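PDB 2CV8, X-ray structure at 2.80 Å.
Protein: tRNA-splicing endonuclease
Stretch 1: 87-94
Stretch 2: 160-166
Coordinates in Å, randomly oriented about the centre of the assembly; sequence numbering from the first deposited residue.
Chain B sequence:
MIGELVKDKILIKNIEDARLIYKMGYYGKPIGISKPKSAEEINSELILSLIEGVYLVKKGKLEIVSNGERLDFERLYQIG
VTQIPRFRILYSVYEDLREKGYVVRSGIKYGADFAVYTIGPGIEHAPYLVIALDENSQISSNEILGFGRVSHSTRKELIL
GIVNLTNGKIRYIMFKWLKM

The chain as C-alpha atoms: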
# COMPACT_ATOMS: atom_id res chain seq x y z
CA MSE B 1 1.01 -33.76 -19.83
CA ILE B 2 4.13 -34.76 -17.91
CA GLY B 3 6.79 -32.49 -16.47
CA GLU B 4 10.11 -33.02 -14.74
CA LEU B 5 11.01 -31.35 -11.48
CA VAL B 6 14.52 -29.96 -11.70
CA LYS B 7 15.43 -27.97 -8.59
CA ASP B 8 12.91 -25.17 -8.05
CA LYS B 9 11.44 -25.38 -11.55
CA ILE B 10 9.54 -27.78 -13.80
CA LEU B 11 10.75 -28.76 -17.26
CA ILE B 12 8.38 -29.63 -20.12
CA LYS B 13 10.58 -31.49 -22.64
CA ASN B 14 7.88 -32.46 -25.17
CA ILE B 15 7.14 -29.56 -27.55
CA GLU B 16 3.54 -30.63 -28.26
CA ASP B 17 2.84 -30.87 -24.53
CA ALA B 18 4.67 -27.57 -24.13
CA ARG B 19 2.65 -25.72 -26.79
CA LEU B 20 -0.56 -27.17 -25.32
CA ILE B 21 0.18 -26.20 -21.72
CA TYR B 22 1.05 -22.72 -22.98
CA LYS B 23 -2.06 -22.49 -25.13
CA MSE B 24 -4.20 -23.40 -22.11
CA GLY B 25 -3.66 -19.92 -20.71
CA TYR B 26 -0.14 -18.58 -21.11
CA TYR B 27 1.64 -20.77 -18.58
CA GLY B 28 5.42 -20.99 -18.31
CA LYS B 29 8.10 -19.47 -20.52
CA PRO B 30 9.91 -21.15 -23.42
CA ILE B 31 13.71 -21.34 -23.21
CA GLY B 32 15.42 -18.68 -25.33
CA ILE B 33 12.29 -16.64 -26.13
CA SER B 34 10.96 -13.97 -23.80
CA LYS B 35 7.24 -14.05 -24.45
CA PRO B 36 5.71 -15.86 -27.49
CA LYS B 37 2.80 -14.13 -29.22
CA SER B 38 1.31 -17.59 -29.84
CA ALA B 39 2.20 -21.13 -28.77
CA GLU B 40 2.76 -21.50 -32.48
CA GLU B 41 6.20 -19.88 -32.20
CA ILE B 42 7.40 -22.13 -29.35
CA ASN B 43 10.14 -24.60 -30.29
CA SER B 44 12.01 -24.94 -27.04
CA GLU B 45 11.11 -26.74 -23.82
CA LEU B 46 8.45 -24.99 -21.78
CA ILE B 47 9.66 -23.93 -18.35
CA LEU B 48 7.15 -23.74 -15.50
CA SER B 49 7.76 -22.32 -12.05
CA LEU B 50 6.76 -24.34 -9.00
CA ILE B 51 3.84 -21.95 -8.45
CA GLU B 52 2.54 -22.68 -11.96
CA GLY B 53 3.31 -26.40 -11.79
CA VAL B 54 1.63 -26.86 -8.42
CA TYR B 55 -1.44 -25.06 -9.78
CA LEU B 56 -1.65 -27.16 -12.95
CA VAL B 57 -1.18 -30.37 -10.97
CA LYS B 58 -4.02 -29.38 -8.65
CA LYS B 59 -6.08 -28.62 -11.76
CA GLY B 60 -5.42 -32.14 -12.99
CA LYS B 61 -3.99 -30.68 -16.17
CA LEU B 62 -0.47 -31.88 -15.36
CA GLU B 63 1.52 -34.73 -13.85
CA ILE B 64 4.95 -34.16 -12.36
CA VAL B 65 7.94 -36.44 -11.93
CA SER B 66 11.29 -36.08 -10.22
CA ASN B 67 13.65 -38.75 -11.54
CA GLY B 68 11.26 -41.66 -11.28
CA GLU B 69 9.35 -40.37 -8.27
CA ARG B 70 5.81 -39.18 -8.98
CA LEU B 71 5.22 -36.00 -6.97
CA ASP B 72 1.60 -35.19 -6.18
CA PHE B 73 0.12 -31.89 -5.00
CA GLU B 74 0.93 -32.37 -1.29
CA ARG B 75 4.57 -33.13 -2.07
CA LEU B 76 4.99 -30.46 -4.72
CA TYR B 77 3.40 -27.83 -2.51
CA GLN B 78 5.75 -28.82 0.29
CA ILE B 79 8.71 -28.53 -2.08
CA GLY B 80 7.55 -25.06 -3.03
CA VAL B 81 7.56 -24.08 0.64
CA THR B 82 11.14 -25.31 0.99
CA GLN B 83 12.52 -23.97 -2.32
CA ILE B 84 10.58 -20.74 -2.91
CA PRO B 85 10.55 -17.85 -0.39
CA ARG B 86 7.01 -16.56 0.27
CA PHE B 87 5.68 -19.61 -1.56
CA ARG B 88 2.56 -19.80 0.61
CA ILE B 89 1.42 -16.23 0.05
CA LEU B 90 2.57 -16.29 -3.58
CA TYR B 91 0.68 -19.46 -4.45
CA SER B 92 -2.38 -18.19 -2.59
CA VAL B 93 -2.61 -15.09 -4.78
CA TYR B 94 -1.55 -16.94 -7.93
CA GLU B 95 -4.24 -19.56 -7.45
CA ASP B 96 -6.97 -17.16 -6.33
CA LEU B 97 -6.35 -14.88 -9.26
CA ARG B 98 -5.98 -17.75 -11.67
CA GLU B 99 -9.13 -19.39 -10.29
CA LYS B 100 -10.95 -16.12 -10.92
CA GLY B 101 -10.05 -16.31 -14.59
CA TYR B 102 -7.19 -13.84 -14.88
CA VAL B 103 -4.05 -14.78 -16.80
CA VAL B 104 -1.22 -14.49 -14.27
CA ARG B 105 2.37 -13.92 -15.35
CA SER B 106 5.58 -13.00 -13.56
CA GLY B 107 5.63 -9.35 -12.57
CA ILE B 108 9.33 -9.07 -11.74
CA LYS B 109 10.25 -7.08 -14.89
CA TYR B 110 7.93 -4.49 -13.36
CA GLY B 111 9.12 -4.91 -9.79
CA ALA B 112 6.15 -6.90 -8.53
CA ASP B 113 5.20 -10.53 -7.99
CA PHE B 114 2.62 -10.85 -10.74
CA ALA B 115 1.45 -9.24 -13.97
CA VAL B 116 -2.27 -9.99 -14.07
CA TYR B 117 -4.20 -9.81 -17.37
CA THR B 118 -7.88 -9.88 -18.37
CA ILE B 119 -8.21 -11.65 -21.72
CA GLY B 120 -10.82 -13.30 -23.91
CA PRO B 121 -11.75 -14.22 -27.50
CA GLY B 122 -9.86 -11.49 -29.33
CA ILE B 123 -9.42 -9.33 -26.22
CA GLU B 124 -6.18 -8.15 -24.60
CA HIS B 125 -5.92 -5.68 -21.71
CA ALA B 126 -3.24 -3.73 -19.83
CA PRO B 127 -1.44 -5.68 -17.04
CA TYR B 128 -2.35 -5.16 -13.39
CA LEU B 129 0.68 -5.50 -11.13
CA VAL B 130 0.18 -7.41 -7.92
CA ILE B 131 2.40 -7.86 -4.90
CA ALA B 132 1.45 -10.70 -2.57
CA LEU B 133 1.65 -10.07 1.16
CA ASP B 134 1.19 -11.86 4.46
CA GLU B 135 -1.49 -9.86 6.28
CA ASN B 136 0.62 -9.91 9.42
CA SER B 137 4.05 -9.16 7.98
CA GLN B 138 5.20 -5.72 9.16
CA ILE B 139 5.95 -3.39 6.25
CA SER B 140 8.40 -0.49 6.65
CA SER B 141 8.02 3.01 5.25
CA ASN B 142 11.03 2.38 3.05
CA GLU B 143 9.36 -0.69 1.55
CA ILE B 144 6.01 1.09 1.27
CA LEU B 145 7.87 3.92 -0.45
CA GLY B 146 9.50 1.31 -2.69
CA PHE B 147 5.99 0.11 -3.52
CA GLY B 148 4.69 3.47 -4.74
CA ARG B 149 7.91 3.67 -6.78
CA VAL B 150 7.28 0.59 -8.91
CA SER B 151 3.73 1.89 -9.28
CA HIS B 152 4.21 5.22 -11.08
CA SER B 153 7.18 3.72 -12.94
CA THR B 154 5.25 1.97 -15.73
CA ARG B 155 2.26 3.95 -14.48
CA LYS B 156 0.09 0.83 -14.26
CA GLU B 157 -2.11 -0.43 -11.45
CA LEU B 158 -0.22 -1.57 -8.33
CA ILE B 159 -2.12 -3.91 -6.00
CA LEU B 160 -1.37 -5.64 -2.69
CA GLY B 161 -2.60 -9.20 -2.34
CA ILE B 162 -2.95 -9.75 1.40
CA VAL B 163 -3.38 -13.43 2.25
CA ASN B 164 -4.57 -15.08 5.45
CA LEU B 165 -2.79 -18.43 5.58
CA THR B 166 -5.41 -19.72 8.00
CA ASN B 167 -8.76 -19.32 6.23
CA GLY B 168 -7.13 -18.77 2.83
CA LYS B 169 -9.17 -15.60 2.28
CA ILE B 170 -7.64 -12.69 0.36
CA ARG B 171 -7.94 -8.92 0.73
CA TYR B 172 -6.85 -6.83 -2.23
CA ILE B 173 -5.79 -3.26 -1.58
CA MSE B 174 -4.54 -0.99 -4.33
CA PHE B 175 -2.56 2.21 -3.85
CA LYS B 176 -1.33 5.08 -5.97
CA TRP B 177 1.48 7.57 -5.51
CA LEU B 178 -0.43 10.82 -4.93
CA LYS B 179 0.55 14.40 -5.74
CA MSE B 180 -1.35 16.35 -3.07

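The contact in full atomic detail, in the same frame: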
# COMPACT_ATOMS: atom_id res chain seq x y z
N PHE B 87 6.46 -18.69 -0.76
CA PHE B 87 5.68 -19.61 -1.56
C PHE B 87 4.21 -19.64 -1.16
O PHE B 87 3.34 -19.59 -2.02
CB PHE B 87 6.24 -21.03 -1.50
CG PHE B 87 5.49 -22.00 -2.38
CD1 PHE B 87 5.84 -22.16 -3.72
CD2 PHE B 87 4.40 -22.72 -1.87
CE1 PHE B 87 5.10 -23.00 -4.56
CE2 PHE B 87 3.65 -23.56 -2.70
CZ PHE B 87 4.00 -23.70 -4.04
N ARG B 88 3.93 -19.74 0.14
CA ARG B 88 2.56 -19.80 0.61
C ARG B 88 1.72 -18.60 0.18
O ARG B 88 0.63 -18.77 -0.38
CB ARG B 88 2.50 -19.92 2.14
CG ARG B 88 2.87 -21.29 2.68
CD ARG B 88 2.26 -21.51 4.05
NE ARG B 88 2.67 -22.78 4.64
CZ ARG B 88 3.86 -22.99 5.20
NH1 ARG B 88 4.76 -22.01 5.25
NH2 ARG B 88 4.16 -24.19 5.69
N ILE B 89 2.21 -17.39 0.42
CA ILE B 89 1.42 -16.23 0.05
C ILE B 89 1.39 -16.05 -1.45
O ILE B 89 0.38 -15.58 -1.99
CB ILE B 89 1.92 -14.94 0.73
CG1 ILE B 89 3.34 -14.61 0.30
CG2 ILE B 89 1.87 -15.11 2.23
CD1 ILE B 89 3.80 -13.25 0.78
N LEU B 90 2.49 -16.42 -2.12
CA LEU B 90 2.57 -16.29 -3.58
C LEU B 90 1.64 -17.25 -4.30
O LEU B 90 0.99 -16.88 -5.28
CB LEU B 90 4.00 -16.50 -4.07
CG LEU B 90 5.00 -15.37 -3.78
CD1 LEU B 90 6.37 -15.80 -4.21
CD2 LEU B 90 4.58 -14.10 -4.49
N TYR B 91 1.56 -18.49 -3.82
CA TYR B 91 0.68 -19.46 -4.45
C TYR B 91 -0.78 -19.10 -4.15
O TYR B 91 -1.66 -19.30 -4.98
CB TYR B 91 0.97 -20.88 -3.95
CG TYR B 91 0.02 -21.89 -4.56
CD1 TYR B 91 0.17 -22.32 -5.88
CD2 TYR B 91 -1.08 -22.36 -3.84
CE1 TYR B 91 -0.76 -23.17 -6.48
CE2 TYR B 91 -2.02 -23.21 -4.42
CZ TYR B 91 -1.85 -23.61 -5.74
OH TYR B 91 -2.78 -24.45 -6.32
N SER B 92 -1.02 -18.57 -2.96
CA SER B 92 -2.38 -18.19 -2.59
C SER B 92 -2.94 -17.14 -3.54
O SER B 92 -4.09 -17.26 -3.98
CB SER B 92 -2.42 -17.67 -1.15
OG SER B 92 -2.17 -18.72 -0.24
N VAL B 93 -2.14 -16.12 -3.86
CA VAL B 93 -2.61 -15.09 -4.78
C VAL B 93 -2.62 -15.64 -6.21
O VAL B 93 -3.56 -15.39 -6.97
CB VAL B 93 -1.73 -13.81 -4.76
CG1 VAL B 93 -2.34 -12.74 -5.68
CG2 VAL B 93 -1.62 -13.25 -3.35
N TYR B 94 -1.59 -16.39 -6.59
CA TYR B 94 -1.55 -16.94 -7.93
C TYR B 94 -2.82 -17.72 -8.21
O TYR B 94 -3.54 -17.44 -9.18
CB TYR B 94 -0.38 -17.91 -8.12
CG TYR B 94 -0.30 -18.43 -9.54
CD1 TYR B 94 0.34 -17.71 -10.54
CD2 TYR B 94 -0.94 -19.60 -9.89
CE1 TYR B 94 0.36 -18.15 -11.85
CE2 TYR B 94 -0.95 -20.05 -11.21
CZ TYR B 94 -0.30 -19.32 -12.18
OH TYR B 94 -0.35 -19.74 -13.48
N LEU B 160 -1.87 -4.78 -3.76
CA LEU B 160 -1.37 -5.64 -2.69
C LEU B 160 -2.30 -6.82 -2.48
O LEU B 160 -3.50 -6.65 -2.28
CB LEU B 160 -1.28 -4.84 -1.39
CG LEU B 160 0.10 -4.39 -0.93
CD1 LEU B 160 0.84 -5.61 -0.40
CD2 LEU B 160 0.88 -3.75 -2.07
N GLY B 161 -1.77 -8.03 -2.55
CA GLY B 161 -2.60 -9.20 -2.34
C GLY B 161 -2.33 -9.75 -0.95
O GLY B 161 -1.41 -10.55 -0.76
N ILE B 162 -3.13 -9.31 0.02
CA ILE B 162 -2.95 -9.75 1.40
C ILE B 162 -3.68 -11.05 1.71
O ILE B 162 -4.91 -11.11 1.71
CB ILE B 162 -3.37 -8.64 2.36
CG1 ILE B 162 -2.47 -7.42 2.11
CG2 ILE B 162 -3.26 -9.11 3.79
CD1 ILE B 162 -2.70 -6.26 3.05
N VAL B 163 -2.89 -12.09 1.99
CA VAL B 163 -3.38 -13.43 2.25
C VAL B 163 -3.38 -13.86 3.71
O VAL B 163 -2.44 -13.60 4.45
CB VAL B 163 -2.53 -14.47 1.46
CG1 VAL B 163 -3.06 -15.87 1.68
CG2 VAL B 163 -2.54 -14.12 -0.01
N ASN B 164 -4.46 -14.53 4.11
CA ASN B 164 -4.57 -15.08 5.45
C ASN B 164 -4.26 -16.57 5.26
O ASN B 164 -5.05 -17.30 4.65
CB ASN B 164 -5.98 -14.92 6.00
CG ASN B 164 -6.21 -15.68 7.29
OD1 ASN B 164 -7.32 -15.75 7.79
ND2 ASN B 164 -5.14 -16.27 7.83
N LEU B 165 -3.13 -17.04 5.76
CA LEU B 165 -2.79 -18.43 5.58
C LEU B 165 -3.70 -19.39 6.32
O LEU B 165 -3.70 -20.60 6.05
CB LEU B 165 -1.33 -18.70 5.97
CG LEU B 165 -0.26 -18.14 5.02
CD1 LEU B 165 -0.62 -18.50 3.56
CD2 LEU B 165 -0.17 -16.64 5.19
N THR B 166 -4.50 -18.87 7.25
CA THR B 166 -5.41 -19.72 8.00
C THR B 166 -6.67 -20.06 7.20
O THR B 166 -6.84 -21.20 6.78
CB THR B 166 -5.80 -19.08 9.34
OG1 THR B 166 -4.62 -18.85 10.13
CG2 THR B 166 -6.73 -20.00 10.12

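A helix laid across the end of a strand illustrates a general principle of protein interiors: a helix whose amides bond within itself can be joined to a strand and the loop after it by van der Waals packing, without hydrogen bonds between them. In this chain of a tRNA-splicing endonuclease, residues 87-94 form helix and residues 160-163 form strand, after which 164-166 continue as loop. The two axes come within 8.5 Å of each other, and their N-to-C directions differ by 112°, so the elements cross steeply rather than run side by side. No hydrogen bond passes between them, and the buried surface is modest, 284 Å² summed over both sides.

The helix supplies its own bonding. The amide N of Tyr-91 donates to O of Phe-87 at 2.8 Å, and the i to i+4 pattern continues through Tyr-94, whose N lies 2.9 Å from O of Leu-90. A helix of this kind brings the same face round every three to four residues, so the contacts fall at 88 and 89 and again at 92 and 93. Phe-87 opens the stretch without reaching the strand.

One residue on, Arg-88 points its CA-to-CB bond toward the other stretch, and its contribution is aliphatic: CB sits 3.7 Å from CD1 of Leu-165. The guanidinium group lies beyond this contact, at the exposed margin, where its charge need not be buried. Ile-89 meets the same leucine through a different methyl, with its CG2 3.9 Å from CD2 of Leu-165. Its CA-to-CB bond points sideways, and its CD1 end leads away from the strand, so the branch at CB makes this apolar contact. The backbone also comes close here, O of Ile-89 lying 3.8 Å from CG2 of Val-163, and the CA atoms of these two residues are 6.0 Å apart.

Leu-90 is directed away and Tyr-91 does not reach across, as expected when the helix turns its other faces elsewhere. Ser-92 then brings the contacting face back. Its CB packs 3.4 Å from CG1 of Val-163, the shortest of the contacts across the two stretches. The hydroxyl is satisfied within the helix, OG donating to O of Arg-88 at 2.8 Å, the same carbonyl that accepts the backbone N of Ser-92 at 3.1 Å. A polar residue can thus sit against a valine without an unpaired hydroxyl.

Val-93 completes the interface. Its CG2 lies 3.6 Å from CG2 of Val-163, a methyl-to-methyl contact between two buried side chains, and 3.7 Å from O of Gly-161. The glycine matters to this fit: a CB built in ideal geometry on Gly-161 would point toward the helix and fall only 3.1 Å from CG2 of Val-93, a tight approach. Along the strand the alternation is clear, since Gly-161 and Val-163 face the helix while Ile-162 is directed away. Tyr-94 ends the stretch out of reach, leaving Val-163 and Leu-165 to provide most of the surface that the helix covers.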